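Local atomic coordinates of DUF3224 domain-containing protein (Shewanella oneidensis, PDB entry 2OOJ), a protein that is of unknown function but belongs to the DUF3224 family, grouped with the allene oxide cyclase-like barrels, and forms a two-subunit assembly. Residues G9-A20 / R32-Y40; L74-H85 / L98-L109. All blocks are in the same frame, centred on the assembly; numbering follows the deposited sequence. Where two conformers were deposited one is given.

Interaction 1: residues G9-A20 / R32-Y40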
loop_
_atom_site.group_PDB
_atom_site.type_symbol
_atom_site.label_atom_id
_atom_site.label_comp_id
_atom_site.label_asym_id
_atom_site.label_seq_id
_atom_site.Cartn_x
_atom_site.Cartn_y
_atom_site.Cartn_z
ATOM N N GLY B 9 19.370 -12.003 3.986
ATOM C CA GLY B 9 19.325 -12.383 5.396
ATOM C C GLY B 9 17.941 -12.802 5.835
ATOM O O GLY B 9 17.001 -12.685 5.065
ATOM N N LYS B 10 17.839 -13.299 7.064
ATOM C CA LYS B 10 16.578 -13.802 7.610
ATOM C C LYS B 10 15.764 -12.656 8.194
ATOM O O LYS B 10 16.304 -11.655 8.610
ATOM C CB LYS B 10 16.871 -14.819 8.716
ATOM C CG LYS B 10 17.698 -15.986 8.208
ATOM C CD LYS B 10 17.863 -17.098 9.242
ATOM C CE LYS B 10 18.434 -18.340 8.530
ATOM N NZ LYS B 10 18.665 -19.509 9.443
ATOM N N PHE B 11 14.453 -12.783 8.190
ATOM C CA PHE B 11 13.632 -11.972 9.071
ATOM C C PHE B 11 12.441 -12.779 9.614
ATOM O O PHE B 11 12.023 -13.742 9.002
ATOM C CB PHE B 11 13.164 -10.687 8.393
ATOM C CG PHE B 11 12.146 -10.886 7.327
ATOM C CD1 PHE B 11 12.521 -11.164 6.027
ATOM C CD2 PHE B 11 10.794 -10.773 7.611
ATOM C CE1 PHE B 11 11.565 -11.307 5.039
ATOM C CE2 PHE B 11 9.817 -10.949 6.635
ATOM C CZ PHE B 11 10.195 -11.209 5.348
ATOM N N ASP B 12 11.939 -12.386 10.780
ATOM C CA ASP B 12 10.705 -12.951 11.338
ATOM C C ASP B 12 9.705 -11.830 11.456
ATOM O O ASP B 12 10.088 -10.710 11.636
ATOM C CB ASP B 12 11.008 -13.553 12.719
ATOM C CG ASP B 12 12.078 -14.625 12.646
ATOM O OD1 ASP B 12 12.179 -15.319 11.583
ATOM O OD2 ASP B 12 12.822 -14.748 13.628
ATOM N N VAL B 13 8.432 -12.132 11.298
ATOM C CA VAL B 13 7.383 -11.141 11.445
ATOM C C VAL B 13 6.282 -11.684 12.340
ATOM O O VAL B 13 5.985 -12.871 12.290
ATOM C CB VAL B 13 6.805 -10.700 10.081
ATOM C CG1 VAL B 13 6.300 -11.881 9.328
ATOM C CG2 VAL B 13 5.708 -9.650 10.293
ATOM N N LYS B 14 5.735 -10.808 13.184
ATOM C CA LYS B 14 4.531 -11.074 13.966
ATOM C C LYS B 14 3.427 -10.139 13.522
ATOM O O LYS B 14 3.601 -8.922 13.553
ATOM C CB LYS B 14 4.798 -10.821 15.435
ATOM C CG LYS B 14 3.633 -11.201 16.364
ATOM C CD LYS B 14 3.815 -10.510 17.722
ATOM C CE LYS B 14 2.752 -10.924 18.734
ATOM N NZ LYS B 14 3.017 -10.338 20.084
ATOM N N LEU B 15 2.282 -10.720 13.154
ATOM C CA LEU B 15 1.120 -9.968 12.689
ATOM C C LEU B 15 0.052 -10.044 13.750
ATOM O O LEU B 15 -0.373 -11.147 14.115
ATOM C CB LEU B 15 0.580 -10.580 11.403
ATOM C CG LEU B 15 1.504 -10.624 10.179
ATOM C CD1 LEU B 15 0.755 -11.273 9.039
ATOM C CD2 LEU B 15 1.918 -9.255 9.786
ATOM N N THR B 16 -0.335 -8.892 14.297
ATOM C CA THR B 16 -1.370 -8.819 15.306
ATOM C C THR B 16 -2.641 -8.214 14.721
ATOM O O THR B 16 -2.624 -7.057 14.286
ATOM C CB THR B 16 -0.927 -7.961 16.444
ATOM O OG1 THR B 16 0.301 -8.502 16.964
ATOM C CG2 THR B 16 -2.017 -7.909 17.527
ATOM N N PRO B 17 -3.753 -8.988 14.709
ATOM C CA PRO B 17 -4.954 -8.479 14.121
ATOM C C PRO B 17 -5.454 -7.235 14.811
ATOM O O PRO B 17 -5.365 -7.100 16.050
ATOM C CB PRO B 17 -5.938 -9.649 14.287
ATOM C CG PRO B 17 -5.093 -10.829 14.347
ATOM C CD PRO B 17 -3.954 -10.373 15.173
ATOM N N GLU B 18 -5.957 -6.304 14.006
ATOM C CA GLU B 18 -6.597 -5.103 14.504
ATOM C C GLU B 18 -7.948 -4.947 13.784
ATOM O O GLU B 18 -8.233 -5.634 12.790
ATOM C CB GLU B 18 -5.722 -3.869 14.249
ATOM C CG GLU B 18 -4.347 -3.942 14.835
ATOM C CD GLU B 18 -3.431 -2.779 14.365
ATOM O OE1 GLU B 18 -3.251 -2.583 13.139
ATOM O OE2 GLU B 18 -2.910 -2.046 15.220
ATOM N N ASN B 19 -8.748 -4.002 14.243
ATOM C CA ASN B 19 -10.069 -3.787 13.663
ATOM C C ASN B 19 -10.000 -2.913 12.405
ATOM O O ASN B 19 -9.611 -1.749 12.470
ATOM C CB ASN B 19 -10.988 -3.165 14.717
ATOM C CG ASN B 19 -12.440 -3.137 14.275
ATOM O OD1 ASN B 19 -12.989 -2.073 13.985
ATOM N ND2 ASN B 19 -13.056 -4.317 14.179
ATOM N N ALA B 20 -10.364 -3.481 11.261
ATOM C CA ALA B 20 -10.462 -2.706 10.034
ATOM C C ALA B 20 -11.682 -1.797 10.044
ATOM O O ALA B 20 -12.783 -2.210 10.428
ATOM C CB ALA B 20 -10.515 -3.634 8.836
ATOM N N ARG B 32 -6.781 -5.331 8.888
ATOM C CA ARG B 32 -5.751 -4.433 9.331
ATOM C C ARG B 32 -4.954 -5.204 10.361
ATOM O O ARG B 32 -5.534 -5.836 11.224
ATOM C CB ARG B 32 -6.323 -3.171 9.971
ATOM C CG ARG B 32 -5.217 -2.219 10.424
ATOM C CD ARG B 32 -5.744 -0.877 10.727
ATOM N NE ARG B 32 -6.749 -0.897 11.792
ATOM C CZ ARG B 32 -6.515 -0.575 13.058
ATOM N NH1 ARG B 32 -5.310 -0.224 13.454
ATOM N NH2 ARG B 32 -7.512 -0.602 13.946
HETATM N N MSE B 33 -3.638 -5.084 10.294
HETATM C CA MSE B 33 -2.788 -5.741 11.248
HETATM C C MSE B 33 -1.637 -4.877 11.666
HETATM O O MSE B 33 -1.207 -3.971 10.947
HETATM C CB MSE B 33 -2.306 -7.052 10.666
HETATM C CG MSE B 33 -3.446 -8.016 10.516
HETATM SE SE MSE B 33 -2.920 -9.770 10.939
HETATM C CE MSE B 33 -2.331 -10.243 9.271
ATOM N N ALA B 34 -1.185 -5.119 12.884
ATOM C CA ALA B 34 0.011 -4.487 13.377
ATOM C C ALA B 34 1.144 -5.394 13.004
ATOM O O ALA B 34 1.033 -6.620 13.089
ATOM C CB ALA B 34 -0.036 -4.304 14.898
ATOM N N LEU B 35 2.258 -4.785 12.617
ATOM C CA LEU B 35 3.414 -5.543 12.171
ATOM C C LEU B 35 4.555 -5.290 13.126
ATOM O O LEU B 35 4.879 -4.135 13.389
ATOM C CB LEU B 35 3.876 -5.074 10.793
ATOM C CG LEU B 35 3.031 -5.182 9.531
ATOM C CD1 LEU B 35 3.921 -4.749 8.357
ATOM C CD2 LEU B 35 2.510 -6.593 9.366
ATOM N N ASP B 36 5.202 -6.355 13.575
ATOM C CA ASP B 36 6.445 -6.275 14.357
ATOM C C ASP B 36 7.434 -7.240 13.704
ATOM O O ASP B 36 7.176 -8.423 13.634
ATOM C CB ASP B 36 6.233 -6.646 15.840
ATOM C CG ASP B 36 5.467 -5.571 16.612
ATOM O OD1 ASP B 36 6.061 -4.549 16.987
ATOM O OD2 ASP B 36 4.249 -5.719 16.805
ATOM N N LYS B 37 8.545 -6.723 13.195
ATOM C CA LYS B 37 9.530 -7.545 12.497
ATOM C C LYS B 37 10.917 -7.389 13.088
ATOM O O LYS B 37 11.239 -6.360 13.694
ATOM C CB LYS B 37 9.672 -7.167 11.026
ATOM C CG LYS B 37 8.484 -7.304 10.165
ATOM C CD LYS B 37 8.978 -7.250 8.680
ATOM C CE LYS B 37 7.831 -7.018 7.739
ATOM N NZ LYS B 37 8.307 -6.690 6.363
ATOM N N THR B 38 11.703 -8.445 12.914
ATOM C CA THR B 38 13.119 -8.449 13.213
ATOM C C THR B 38 13.876 -8.936 11.993
ATOM O O THR B 38 13.569 -9.972 11.459
ATOM C CB THR B 38 13.473 -9.358 14.406
ATOM O OG1 THR B 38 12.678 -8.982 15.535
ATOM C CG2 THR B 38 14.987 -9.232 14.748
ATOM N N PHE B 39 14.882 -8.156 11.595
ATOM C CA PHE B 39 15.800 -8.493 10.515
ATOM C C PHE B 39 17.135 -8.893 11.112
ATOM O O PHE B 39 17.566 -8.296 12.090
ATOM C CB PHE B 39 16.026 -7.274 9.617
ATOM C CG PHE B 39 14.801 -6.840 8.881
ATOM C CD1 PHE B 39 13.910 -5.942 9.458
ATOM C CD2 PHE B 39 14.542 -7.305 7.604
ATOM C CE1 PHE B 39 12.762 -5.528 8.771
ATOM C CE2 PHE B 39 13.417 -6.889 6.909
ATOM C CZ PHE B 39 12.525 -5.993 7.497
ATOM N N TYR B 40 17.800 -9.864 10.497
ATOM C CA TYR B 40 19.056 -10.424 10.981
ATOM C C TYR B 40 20.069 -10.338 9.871
ATOM O O TYR B 40 19.711 -10.381 8.683
ATOM C CB TYR B 40 18.853 -11.915 11.322
ATOM C CG TYR B 40 17.907 -12.142 12.468
ATOM C CD1 TYR B 40 18.334 -12.016 13.783
ATOM C CD2 TYR B 40 16.568 -12.467 12.241
ATOM C CE1 TYR B 40 17.453 -12.217 14.843
ATOM C CE2 TYR B 40 15.688 -12.652 13.284
ATOM C CZ TYR B 40 16.137 -12.534 14.587
ATOM O OH TYR B 40 15.259 -12.704 15.629
HETATM O O HOH W 1 2.412 -7.521 15.748
HETATM O O HOH W 2 -8.312 -7.018 10.710
#
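F11 and F39 meet obliquely: F11 CB presses against the F39 ring, 3.7 Å from CD2, and the ring planes stand 33° apart. The groove between F11 and V13 is filled by K37, whose extended chain runs beside both; its CG lies 3.6 Å from V13 CG2, and its CD is 4.1 Å from F11 CD2. The amine of K37 continues to a salt bridge with E68. Both rings reach strand 112-121, at I118 and M116. This is the antiparallel hairpin of strands 5-18 and 29-39 in a family classed with the allene oxide cyclase-like barrels, and its backbone ladder binds D12 to T38, K14 to D36 and T16 to A34. On the face of T16 and A34 the main bump is E18, which sits over R32 and A34. With R32 bent at chi3 (60°), E18 CB rests over the centre of the R32 guanidinium, 3.6 Å from CZ. E18 OE1 lies 3.1 Å from R32 NH1 but well out of the guanidinium plane, making a purely electrostatic salt bridge, and NH1 has a second carboxylate partner in E50. At the guanidinium edge, NE and NH2 grip N19 O together, NH2 at 2.8 Å, both from one face of the carbonyl. At the far end of the hairpin, the rim of the Y40 ring meets D12 OD2, CE2 standing 3.6 Å from it, while D12 OD1 bonds to Q124.

Interaction 2: residues L74-H85 / L98-L109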
loop_
_atom_site.group_PDB
_atom_site.type_symbol
_atom_site.label_atom_id
_atom_site.label_comp_id
_atom_site.label_asym_id
_atom_site.label_seq_id
_atom_site.Cartn_x
_atom_site.Cartn_y
_atom_site.Cartn_z
ATOM N N LEU B 74 22.525 -1.211 8.989
ATOM C CA LEU B 74 22.675 -1.752 7.654
ATOM C C LEU B 74 24.146 -1.716 7.309
ATOM O O LEU B 74 24.741 -0.639 7.173
ATOM C CB LEU B 74 21.866 -0.915 6.653
ATOM C CG LEU B 74 21.895 -1.357 5.183
ATOM C CD1 LEU B 74 21.377 -2.824 5.012
ATOM C CD2 LEU B 74 21.072 -0.315 4.413
ATOM N N CYS B 75 24.733 -2.890 7.102
ATOM C CA CYS B 75 26.186 -3.012 6.933
ATOM C C CYS B 75 26.944 -2.245 7.989
ATOM O O CYS B 75 27.885 -1.484 7.688
ATOM C CB CYS B 75 26.605 -2.543 5.556
ATOM S SG CYS B 75 25.936 -3.519 4.249
ATOM N N GLY B 76 26.510 -2.406 9.224
ATOM C CA GLY B 76 27.190 -1.830 10.357
ATOM C C GLY B 76 26.810 -0.409 10.710
ATOM O O GLY B 76 27.154 0.058 11.795
ATOM N N ARG B 77 26.072 0.277 9.837
ATOM C CA ARG B 77 25.758 1.670 10.073
ATOM C C ARG B 77 24.376 1.839 10.640
ATOM O O ARG B 77 23.424 1.311 10.092
ATOM C CB ARG B 77 25.857 2.446 8.776
ATOM C CG ARG B 77 27.255 2.520 8.231
ATOM C CD ARG B 77 27.227 3.084 6.846
ATOM N NE ARG B 77 27.008 4.527 6.827
ATOM C CZ ARG B 77 26.588 5.218 5.768
ATOM N NH1 ARG B 77 26.300 4.608 4.624
ATOM N NH2 ARG B 77 26.439 6.537 5.867
ATOM N N GLN B 78 24.274 2.601 11.720
ATOM C CA GLN B 78 23.048 2.721 12.496
ATOM C C GLN B 78 22.140 3.810 11.929
ATOM O O GLN B 78 22.559 4.940 11.667
ATOM C CB GLN B 78 23.388 3.061 13.951
ATOM C CG GLN B 78 22.189 3.398 14.865
ATOM C CD GLN B 78 21.334 2.182 15.188
ATOM O OE1 GLN B 78 21.855 1.078 15.358
ATOM N NE2 GLN B 78 20.014 2.385 15.295
ATOM N N GLY B 79 20.876 3.484 11.735
ATOM C CA GLY B 79 19.943 4.511 11.302
ATOM C C GLY B 79 18.526 4.016 11.337
ATOM O O GLY B 79 18.193 3.056 12.055
ATOM N N SER B 80 17.699 4.649 10.522
ATOM C CA SER B 80 16.345 4.218 10.327
ATOM C C SER B 80 15.934 4.504 8.874
ATOM O O SER B 80 16.533 5.330 8.201
ATOM C CB SER B 80 15.446 4.969 11.314
ATOM O OG SER B 80 15.591 6.384 11.203
ATOM N N PHE B 81 14.871 3.854 8.441
ATOM C CA PHE B 81 14.203 4.193 7.201
ATOM C C PHE B 81 12.804 3.594 7.232
ATOM O O PHE B 81 12.486 2.765 8.104
ATOM C CB PHE B 81 15.017 3.688 6.000
ATOM C CG PHE B 81 15.352 2.236 6.068
ATOM C CD1 PHE B 81 16.467 1.802 6.753
ATOM C CD2 PHE B 81 14.542 1.297 5.439
ATOM C CE1 PHE B 81 16.775 0.445 6.828
ATOM C CE2 PHE B 81 14.849 -0.038 5.486
ATOM C CZ PHE B 81 15.972 -0.467 6.196
ATOM N N VAL B 82 11.986 4.002 6.265
ATOM C CA VAL B 82 10.637 3.440 6.102
ATOM C C VAL B 82 10.561 2.565 4.870
ATOM O O VAL B 82 11.037 2.949 3.813
ATOM C CB VAL B 82 9.561 4.557 6.019
ATOM C CG1 VAL B 82 8.120 4.000 5.612
ATOM C CG2 VAL B 82 9.490 5.271 7.381
ATOM N N LEU B 83 9.925 1.400 5.028
ATOM C CA LEU B 83 9.587 0.530 3.915
ATOM C C LEU B 83 8.084 0.580 3.596
ATOM O O LEU B 83 7.270 0.602 4.492
ATOM C CB LEU B 83 9.998 -0.900 4.218
ATOM C CG LEU B 83 11.482 -1.282 4.196
ATOM C CD1 LEU B 83 11.688 -2.649 4.833
ATOM C CD2 LEU B 83 11.977 -1.249 2.751
ATOM N N GLN B 84 7.759 0.597 2.301
ATOM C CA GLN B 84 6.389 0.715 1.799
ATOM C C GLN B 84 6.136 -0.388 0.845
ATOM O O GLN B 84 6.932 -0.582 -0.087
ATOM C CB GLN B 84 6.185 2.074 1.123
ATOM C CG GLN B 84 4.690 2.355 0.728
ATOM C CD GLN B 84 4.473 3.802 0.349
ATOM O OE1 GLN B 84 4.678 4.701 1.167
ATOM N NE2 GLN B 84 4.011 4.037 -0.872
ATOM N N HIS B 85 5.080 -1.166 1.129
ATOM C CA HIS B 85 4.736 -2.369 0.399
ATOM C C HIS B 85 3.437 -2.241 -0.413
ATOM O O HIS B 85 2.429 -1.715 0.051
ATOM C CB HIS B 85 4.455 -3.558 1.349
ATOM C CG HIS B 85 5.469 -3.792 2.425
ATOM N ND1 HIS B 85 5.926 -5.058 2.716
ATOM C CD2 HIS B 85 6.034 -2.969 3.342
ATOM C CE1 HIS B 85 6.735 -5.001 3.760
ATOM N NE2 HIS B 85 6.834 -3.740 4.147
ATOM N N LEU B 98 8.278 -3.298 -3.056
ATOM C CA LEU B 98 8.666 -2.958 -1.704
ATOM C C LEU B 98 9.886 -2.056 -1.834
ATOM O O LEU B 98 10.914 -2.483 -2.355
ATOM C CB LEU B 98 9.020 -4.198 -0.977
ATOM C CG LEU B 98 9.548 -4.165 0.448
ATOM C CD1 LEU B 98 8.720 -3.331 1.365
ATOM C CD2 LEU B 98 9.639 -5.637 0.973
ATOM N N GLU B 99 9.723 -0.804 -1.419
ATOM C CA GLU B 99 10.796 0.196 -1.581
ATOM C C GLU B 99 10.984 1.011 -0.319
ATOM O O GLU B 99 10.074 1.159 0.490
ATOM C CB GLU B 99 10.529 1.090 -2.784
ATOM C CG GLU B 99 9.531 2.154 -2.598
ATOM C CD GLU B 99 9.436 3.068 -3.812
ATOM O OE1 GLU B 99 8.843 2.636 -4.801
ATOM O OE2 GLU B 99 9.934 4.216 -3.767
ATOM N N VAL B 100 12.187 1.559 -0.179
ATOM C CA VAL B 100 12.466 2.562 0.847
ATOM C C VAL B 100 11.784 3.864 0.399
ATOM O O VAL B 100 11.939 4.265 -0.725
ATOM C CB VAL B 100 13.984 2.804 1.000
ATOM C CG1 VAL B 100 14.240 4.016 1.815
ATOM C CG2 VAL B 100 14.669 1.580 1.652
ATOM N N VAL B 101 11.045 4.516 1.297
ATOM C CA VAL B 101 10.393 5.755 0.980
ATOM C C VAL B 101 11.513 6.778 0.890
ATOM O O VAL B 101 12.272 6.937 1.849
ATOM C CB VAL B 101 9.351 6.167 2.015
ATOM C CG1 VAL B 101 8.716 7.506 1.658
ATOM C CG2 VAL B 101 8.221 5.093 2.085
ATOM N N PRO B 102 11.591 7.474 -0.239
ATOM C CA PRO B 102 12.653 8.498 -0.445
ATOM C C PRO B 102 12.722 9.521 0.647
ATOM O O PRO B 102 11.706 10.092 1.018
ATOM C CB PRO B 102 12.263 9.139 -1.769
ATOM C CG PRO B 102 11.552 8.008 -2.500
ATOM C CD PRO B 102 10.731 7.361 -1.435
ATOM N N HIS B 103 13.949 9.787 1.098
ATOM C CA HIS B 103 14.248 10.723 2.176
ATOM C C HIS B 103 13.761 10.269 3.559
ATOM O O HIS B 103 13.817 11.055 4.530
ATOM C CB HIS B 103 13.762 12.147 1.823
ATOM C CG HIS B 103 14.361 12.699 0.567
ATOM N ND1 HIS B 103 13.615 12.960 -0.559
ATOM C CD2 HIS B 103 15.627 13.062 0.267
ATOM C CE1 HIS B 103 14.402 13.429 -1.510
ATOM N NE2 HIS B 103 15.626 13.513 -1.029
ATOM N N SER B 104 13.305 9.000 3.696
ATOM C CA SER B 104 12.978 8.464 5.004
ATOM C C SER B 104 14.210 8.023 5.780
ATOM O O SER B 104 14.109 7.792 6.987
ATOM C CB SER B 104 11.991 7.277 4.935
ATOM O OG SER B 104 12.557 6.120 4.288
ATOM N N GLY B 105 15.340 7.873 5.087
ATOM C CA GLY B 105 16.594 7.429 5.693
ATOM C C GLY B 105 17.070 8.468 6.689
ATOM O O GLY B 105 17.102 9.662 6.365
ATOM N N ALA B 106 17.454 8.008 7.882
ATOM C CA ALA B 106 17.960 8.897 8.936
ATOM C C ALA B 106 19.184 8.318 9.630
ATOM O O ALA B 106 19.502 7.122 9.493
ATOM C CB ALA B 106 16.864 9.177 9.946
ATOM N N GLY B 107 19.849 9.175 10.418
ATOM C CA GLY B 107 21.108 8.832 11.048
ATOM C C GLY B 107 22.164 8.535 10.012
ATOM O O GLY B 107 22.310 9.268 9.027
ATOM N N GLU B 108 22.873 7.421 10.186
ATOM C CA GLU B 108 23.901 7.047 9.237
ATOM C C GLU B 108 23.313 6.435 7.969
ATOM O O GLU B 108 24.058 6.127 7.026
ATOM C CB GLU B 108 24.906 6.071 9.857
ATOM C CG GLU B 108 25.589 6.542 11.110
ATOM C CD GLU B 108 26.716 5.624 11.503
ATOM O OE1 GLU B 108 26.445 4.487 11.947
ATOM O OE2 GLU B 108 27.880 6.034 11.368
ATOM N N LEU B 109 21.993 6.239 7.942
ATOM C CA LEU B 109 21.302 5.766 6.735
ATOM C C LEU B 109 20.613 6.920 6.003
ATOM O O LEU B 109 19.801 6.721 5.105
ATOM C CB LEU B 109 20.339 4.608 7.048
ATOM C CG LEU B 109 20.971 3.435 7.800
ATOM C CD1 LEU B 109 19.941 2.339 8.104
ATOM C CD2 LEU B 109 22.176 2.841 7.094
HETATM O O HOH W 3 27.023 2.556 13.357
HETATM O O HOH W 4 13.570 7.089 9.521
#
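L74 CB meets L109 CD2 at 3.8 Å, at the start of the type I' turn that L74 opens and R77 closes. R77 then lays one face of its guanidinium over E108 O, with no N-H pointing at the oxygen, and Q78 N donates to E108 OE1 on the anti side of the carboxylate, 2.9 Å away. G79 leaves room that a CB would take from A106 O and L109 CG. S80 pairs with A106 through both backbone bonds. F81 meets L109 CD1 at its ring edge and V100 CG2 obliquely, each 3.8 Å from a ring carbon (CD1 and CD2 respectively). Where the partner strand breaks into a type II turn, V82 N donates nearly straight (169°) to S104 OG, 3.0 Å away, and that hydroxyl donates to V101 O. Replacing S104 with an alanine would remove the hydroxyl, which would probably leave the V82 amide without its acceptor and the turn without its side-chain tie to V101 O. Q84 and E99 restore regular pairing, and L98 CD1 sits over the face of the H85 ring, 3.3 Å from its centroid, in a CH-pi contact. Strand 62-71 borders the first strand on its other side, and L98 and F81 pack on strand 112-121.

Interactions 1 and 2 are two hairpins of one continuous antiparallel sheet, met in series along the chain, with centres about 18 Å apart. Strands 43-55 and 62-71 lie between them in the sheet, yet the two touch directly: K37 NZ of interaction 1 packs 3.5 Å from H85 CE1 of interaction 2. E68, on strand 62-71, is the joint between them, since its carboxylate takes both K37 NZ and H85 NE2. Strand 112-121 is likewise shared, receiving F11 and F39 from one hairpin and F81 and L98 from the other. Both also reach the second subunit. A bound acetate, probably from the crystallisation liquor, lies about 4 Å from the A20 side chain.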